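Side-chain contacts in hypothetic aldehyde deformylating oxygenase (Sulfolobus tokodaii, PDB 5V4T), which probably acts as an iron-dependent oxidoreductase of the ferritin-like family, with aldehyde deformylating oxygenase activity: residues A115-K120 and E199-A204; L119-E124 and Q192-L197. All coordinates share one frame; numbering follows the deposited sequence.

Interaction 1: A115-K120 and E199-A204; sequences ATVGLK and EELKKA
In the ferritin-like helical bundle of this enzyme, T116 and V117 on helix 98-128 receive L201 from helix 191-211, which passes obliquely across it. The contact is purely apolar, and one leucine does all the touching from its side. T116 and L201 reach toward each other tip to tip: L201 CD1 comes to 3.7 Å from T116 CG2, while the second methyl, L201 CD2, stands 4.0 Å from T116 CG2. V117 meets the same leucine at a slant, with V117 CG2 3.8 Å from L201 CD1, so that this one methyl rests against two neighbouring residues of the facing helix. Helix 98-128 also supplies E111, one of the iron ligands, and the T116 side chain lies about 10 Å from the bound iron. Threonine suits this place because it has two unlike branches. Its CG2 lies anti to the backbone N and faces the leucine, whereas OG1, beside that N (chi1 -56°), turns back along its own helix to hydrogen-bond the carbonyl oxygen of E111. The hydroxyl is thereby satisfied without disturbing the apolar surface. Valine's two methyls diverge from CB, so besides L201 it can touch L194, L197 and M198 on helix 191-211. The longer leucine spans the gap between backbones whose T116 and L201 CA atoms are 8.4 Å apart.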
loop_
_atom_site.group_PDB
_atom_site.type_symbol
_atom_site.label_atom_id
_atom_site.label_comp_id
_atom_site.label_asym_id
_atom_site.label_seq_id
_atom_site.Cartn_x
_atom_site.Cartn_y
_atom_site.Cartn_z
ATOM N N ALA A 115 -0.447 -3.551 -1.142
ATOM C CA ALA A 115 0.041 -2.638 -2.206
ATOM C C ALA A 115 0.299 -3.401 -3.472
ATOM O O ALA A 115 0.042 -2.883 -4.565
ATOM C CB ALA A 115 1.276 -1.855 -1.790
ATOM N N THR A 116 0.833 -4.634 -3.380
ATOM C CA THR A 116 1.091 -5.455 -4.521
ATOM C C THR A 116 -0.177 -5.657 -5.360
ATOM O O THR A 116 -0.178 -5.468 -6.592
ATOM C CB THR A 116 1.720 -6.829 -4.105
ATOM O OG1 THR A 116 2.910 -6.582 -3.331
ATOM C CG2 THR A 116 2.011 -7.654 -5.326
ATOM N N VAL A 117 -1.302 -5.941 -4.678
ATOM C CA VAL A 117 -2.592 -6.091 -5.351
ATOM C C VAL A 117 -3.133 -4.767 -5.930
ATOM O O VAL A 117 -3.528 -4.704 -7.101
ATOM C CB VAL A 117 -3.598 -6.735 -4.408
ATOM C CG1 VAL A 117 -4.995 -6.712 -5.000
ATOM C CG2 VAL A 117 -3.133 -8.145 -4.124
ATOM N N GLY A 118 -3.060 -3.714 -5.135
ATOM C CA GLY A 118 -3.579 -2.431 -5.563
ATOM C C GLY A 118 -2.812 -1.893 -6.753
ATOM O O GLY A 118 -3.380 -1.374 -7.735
ATOM N N LEU A 119 -1.497 -2.038 -6.708
ATOM C CA LEU A 119 -0.636 -1.561 -7.789
ATOM C C LEU A 119 -0.835 -2.391 -9.068
ATOM O O LEU A 119 -0.815 -1.868 -10.187
ATOM C CB LEU A 119 0.836 -1.579 -7.379
ATOM C CG LEU A 119 1.183 -0.538 -6.334
ATOM C CD1 LEU A 119 2.529 -0.767 -5.692
ATOM C CD2 LEU A 119 1.132 0.849 -6.935
ATOM N N LYS A 120 -1.029 -3.711 -8.920
ATOM C CA LYS A 120 -1.381 -4.561 -10.075
ATOM C C LYS A 120 -2.633 -4.030 -10.743
ATOM O O LYS A 120 -2.683 -3.887 -11.980
ATOM C CB LYS A 120 -1.626 -6.009 -9.605
ATOM C CG LYS A 120 -2.425 -6.854 -10.606
ATOM C CD LYS A 120 -2.861 -8.183 -9.928
ATOM C CE LYS A 120 -3.960 -8.925 -10.693
ATOM N NZ LYS A 120 -3.311 -9.435 -11.951
ATOM N N GLU A 199 -3.597 -14.632 -0.972
ATOM C CA GLU A 199 -3.138 -15.808 -0.261
ATOM C C GLU A 199 -1.821 -16.290 -0.771
ATOM O O GLU A 199 -0.991 -16.729 -0.020
ATOM C CB GLU A 199 -4.212 -16.890 -0.408
ATOM C CG GLU A 199 -5.485 -16.535 0.296
ATOM C CD GLU A 199 -5.477 -16.956 1.794
ATOM O OE1 GLU A 199 -4.438 -17.419 2.363
ATOM O OE2 GLU A 199 -6.578 -16.901 2.356
ATOM N N GLU A 200 -1.607 -16.235 -2.095
ATOM C CA GLU A 200 -0.356 -16.645 -2.662
ATOM C C GLU A 200 0.786 -15.693 -2.268
ATOM O O GLU A 200 1.891 -16.083 -1.997
ATOM C CB GLU A 200 -0.464 -16.782 -4.150
ATOM C CG GLU A 200 -1.522 -17.819 -4.516
ATOM C CD GLU A 200 -1.206 -19.349 -4.520
ATOM O OE1 GLU A 200 -0.242 -19.930 -3.829
ATOM O OE2 GLU A 200 -2.059 -19.967 -5.298
ATOM N N LEU A 201 0.495 -14.404 -2.250
ATOM C CA LEU A 201 1.479 -13.421 -1.768
ATOM C C LEU A 201 1.874 -13.604 -0.300
ATOM O O LEU A 201 3.023 -13.493 0.052
ATOM C CB LEU A 201 0.949 -12.030 -2.001
ATOM C CG LEU A 201 0.777 -11.596 -3.458
ATOM C CD1 LEU A 201 -0.013 -10.296 -3.613
ATOM C CD2 LEU A 201 2.122 -11.438 -4.129
ATOM N N LYS A 202 0.911 -13.871 0.527
ATOM C CA LYS A 202 1.176 -14.188 1.945
ATOM C C LYS A 202 2.129 -15.361 2.044
ATOM O O LYS A 202 3.103 -15.310 2.760
ATOM C CB LYS A 202 -0.117 -14.507 2.649
ATOM C CG LYS A 202 -0.000 -14.795 4.162
ATOM C CD LYS A 202 -1.221 -15.555 4.639
ATOM C CE LYS A 202 -0.904 -16.368 5.849
ATOM N NZ LYS A 202 -2.092 -17.199 6.195
ATOM N N LYS A 203 1.843 -16.456 1.334
ATOM C CA LYS A 203 2.703 -17.613 1.325
ATOM C C LYS A 203 4.101 -17.301 0.849
ATOM O O LYS A 203 5.109 -17.688 1.449
ATOM C CB LYS A 203 2.074 -18.721 0.460
ATOM C CG LYS A 203 0.886 -19.309 1.171
ATOM C CD LYS A 203 0.341 -20.518 0.444
ATOM C CE LYS A 203 -0.589 -21.301 1.356
ATOM N NZ LYS A 203 -1.072 -22.558 0.686
ATOM N N ALA A 204 4.203 -16.490 -0.194
ATOM C CA ALA A 204 5.517 -16.102 -0.739
ATOM C C ALA A 204 6.330 -15.295 0.270
ATOM O O ALA A 204 7.507 -15.523 0.415
ATOM C CB ALA A 204 5.281 -15.255 -1.978
#

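Interaction 2: L119-E124 and Q192-L197; sequences LKILNE and QELVNL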
loop_
_atom_site.group_PDB
_atom_site.type_symbol
_atom_site.label_atom_id
_atom_site.label_comp_id
_atom_site.label_asym_id
_atom_site.label_seq_id
_atom_site.Cartn_x
_atom_site.Cartn_y
_atom_site.Cartn_z
ATOM N N LEU A 119 -1.497 -2.038 -6.708
ATOM C CA LEU A 119 -0.636 -1.561 -7.789
ATOM C C LEU A 119 -0.835 -2.391 -9.068
ATOM O O LEU A 119 -0.815 -1.868 -10.187
ATOM C CB LEU A 119 0.836 -1.579 -7.379
ATOM C CG LEU A 119 1.183 -0.538 -6.334
ATOM C CD1 LEU A 119 2.529 -0.767 -5.692
ATOM C CD2 LEU A 119 1.132 0.849 -6.935
ATOM N N LYS A 120 -1.029 -3.711 -8.920
ATOM C CA LYS A 120 -1.381 -4.561 -10.075
ATOM C C LYS A 120 -2.633 -4.030 -10.743
ATOM O O LYS A 120 -2.683 -3.887 -11.980
ATOM C CB LYS A 120 -1.626 -6.009 -9.605
ATOM C CG LYS A 120 -2.425 -6.854 -10.606
ATOM C CD LYS A 120 -2.861 -8.183 -9.928
ATOM C CE LYS A 120 -3.960 -8.925 -10.693
ATOM N NZ LYS A 120 -3.311 -9.435 -11.951
ATOM N N ILE A 121 -3.664 -3.777 -9.987
ATOM C CA ILE A 121 -4.906 -3.285 -10.561
ATOM C C ILE A 121 -4.696 -1.925 -11.220
ATOM O O ILE A 121 -5.083 -1.706 -12.345
ATOM C CB ILE A 121 -6.009 -3.189 -9.512
ATOM C CG1 ILE A 121 -6.337 -4.590 -8.946
ATOM C CG2 ILE A 121 -7.218 -2.469 -10.058
ATOM C CD1 ILE A 121 -7.144 -4.484 -7.676
ATOM N N LEU A 122 -4.002 -1.020 -10.527
ATOM C CA LEU A 122 -3.707 0.305 -11.108
ATOM C C LEU A 122 -2.899 0.249 -12.367
ATOM O O LEU A 122 -3.149 1.033 -13.310
ATOM C CB LEU A 122 -3.111 1.293 -10.062
ATOM C CG LEU A 122 -4.073 1.632 -8.953
ATOM C CD1 LEU A 122 -3.353 2.387 -7.849
ATOM C CD2 LEU A 122 -5.253 2.470 -9.463
ATOM N N ASN A 123 -1.884 -0.639 -12.394
ATOM C CA ASN A 123 -1.073 -0.823 -13.609
ATOM C C ASN A 123 -1.877 -1.323 -14.793
ATOM O O ASN A 123 -1.910 -0.747 -15.848
ATOM C CB ASN A 123 0.040 -1.821 -13.252
ATOM C CG ASN A 123 1.073 -1.969 -14.314
ATOM O OD1 ASN A 123 1.134 -1.269 -15.321
ATOM N ND2 ASN A 123 1.947 -2.937 -14.096
ATOM N N GLU A 124 -2.556 -2.418 -14.568
ATOM C CA GLU A 124 -3.362 -3.051 -15.615
ATOM C C GLU A 124 -4.455 -2.114 -16.142
ATOM O O GLU A 124 -4.654 -2.003 -17.349
ATOM C CB GLU A 124 -3.998 -4.302 -15.085
ATOM C CG GLU A 124 -2.964 -5.364 -14.813
ATOM C CD GLU A 124 -3.531 -6.662 -14.299
ATOM O OE1 GLU A 124 -4.739 -6.753 -14.032
ATOM O OE2 GLU A 124 -2.716 -7.631 -14.185
ATOM N N GLN A 192 -12.982 -12.581 -5.340
ATOM C CA GLN A 192 -12.380 -13.870 -5.046
ATOM C C GLN A 192 -10.996 -14.104 -5.650
ATOM O O GLN A 192 -10.071 -14.646 -4.963
ATOM C CB GLN A 192 -13.286 -15.058 -5.445
ATOM C CG GLN A 192 -12.757 -16.418 -4.917
ATOM C CD GLN A 192 -12.733 -16.464 -3.385
ATOM O OE1 GLN A 192 -13.803 -16.453 -2.745
ATOM N NE2 GLN A 192 -11.528 -16.534 -2.770
ATOM N N GLU A 193 -10.788 -13.747 -6.900
ATOM C CA GLU A 193 -9.491 -13.956 -7.570
ATOM C C GLU A 193 -8.448 -13.060 -6.889
ATOM O O GLU A 193 -7.343 -13.477 -6.718
ATOM C CB GLU A 193 -9.471 -13.735 -9.098
ATOM C CG GLU A 193 -10.235 -14.793 -9.856
ATOM C CD GLU A 193 -10.198 -14.623 -11.379
ATOM O OE1 GLU A 193 -9.473 -13.735 -11.887
ATOM O OE2 GLU A 193 -10.926 -15.383 -12.071
ATOM N N LEU A 194 -8.839 -11.872 -6.500
ATOM C CA LEU A 194 -7.897 -10.979 -5.782
ATOM C C LEU A 194 -7.508 -11.518 -4.434
ATOM O O LEU A 194 -6.339 -11.482 -4.076
ATOM C CB LEU A 194 -8.532 -9.588 -5.619
ATOM C CG LEU A 194 -8.656 -8.816 -6.882
ATOM C CD1 LEU A 194 -9.373 -7.530 -6.573
ATOM C CD2 LEU A 194 -7.367 -8.551 -7.650
ATOM N N VAL A 195 -8.464 -12.043 -3.656
ATOM C CA VAL A 195 -8.158 -12.696 -2.409
ATOM C C VAL A 195 -7.311 -13.955 -2.614
ATOM O O VAL A 195 -6.378 -14.191 -1.861
ATOM C CB VAL A 195 -9.461 -13.026 -1.601
ATOM C CG1 VAL A 195 -9.170 -13.868 -0.373
ATOM C CG2 VAL A 195 -10.164 -11.703 -1.221
ATOM N N ASN A 196 -7.575 -14.732 -3.685
ATOM C CA ASN A 196 -6.677 -15.845 -4.002
ATOM C C ASN A 196 -5.253 -15.397 -4.240
ATOM O O ASN A 196 -4.331 -16.067 -3.795
ATOM C CB ASN A 196 -7.157 -16.713 -5.184
ATOM C CG ASN A 196 -8.525 -17.326 -4.951
ATOM O OD1 ASN A 196 -9.006 -17.445 -3.828
ATOM N ND2 ASN A 196 -9.172 -17.662 -6.033
ATOM N N LEU A 197 -5.068 -14.311 -4.982
ATOM C CA LEU A 197 -3.747 -13.747 -5.163
ATOM C C LEU A 197 -3.135 -13.321 -3.839
ATOM O O LEU A 197 -1.962 -13.616 -3.600
ATOM C CB LEU A 197 -3.831 -12.571 -6.138
ATOM C CG LEU A 197 -2.558 -11.743 -6.170
ATOM C CD1 LEU A 197 -1.350 -12.506 -6.678
ATOM C CD2 LEU A 197 -2.872 -10.609 -7.084
#
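K120 NZ forms a salt bridge with E124 OE2 at 2.9 Å, while the aliphatic part of the same lysine packs against L197 on the facing helix. The ion pair joins residues four apart, one turn of helix 98-128, at the edge of its slantwise packing against helix 191-211 in the ferritin-like bundle. The ammonium meets the syn side of the carboxylate, 31° out of its plane, and the other oxygen, E124 OE1, is hydrogen-bonded to Y189, so both carboxylate oxygens have partners that should limit the group's rotation. Lysine suits this border position: its chain is extended up to CE, and the bend at the last torsion (chi4 70°) carries NZ to the glutamate while the methylenes stay against the leucine. K120 CD lies 3.7 Å from L197 CD2, with K120 CE slightly farther from the same methyl.

Deeper in the interface, I121 and L194 make a separate contact, their side chains crossing at about a right angle. Both are wholly apolar, which suits a buried position, and isoleucine's longer branch, beside the backbone N (chi1 -63°), lets CD1 reach the facing helix. I121 also touches L19 of helix 10-23 and L187 and Y189 of a loop. L194 presents the fork of its methyls to that branch: I121 CD1 sits 3.9 Å from L194 CD1 and 4.1 Å from L194 CD2.

Interactions 1 and 2 are successive steps of one obliquely packed helix pair, 98-128 against 191-211, with centres about 8 Å apart. On the first helix the segments overlap at L119 and K120, interaction 1 starting four residues earlier; on the second helix the order is reversed, 192-197 coming before 199-204. V117 joins the two: its CG2 lies 3.9 Å from L197 CD2 and its CG1 4.0 Å from L194 CD2, making the apolar seam continuous. Three further helices, 132-155, 159-179 and the short 181-184, intervene in the chain. The seam thus lays the last long helix against one that carries the iron ligand E111, with interaction 1 at the end nearer the metal.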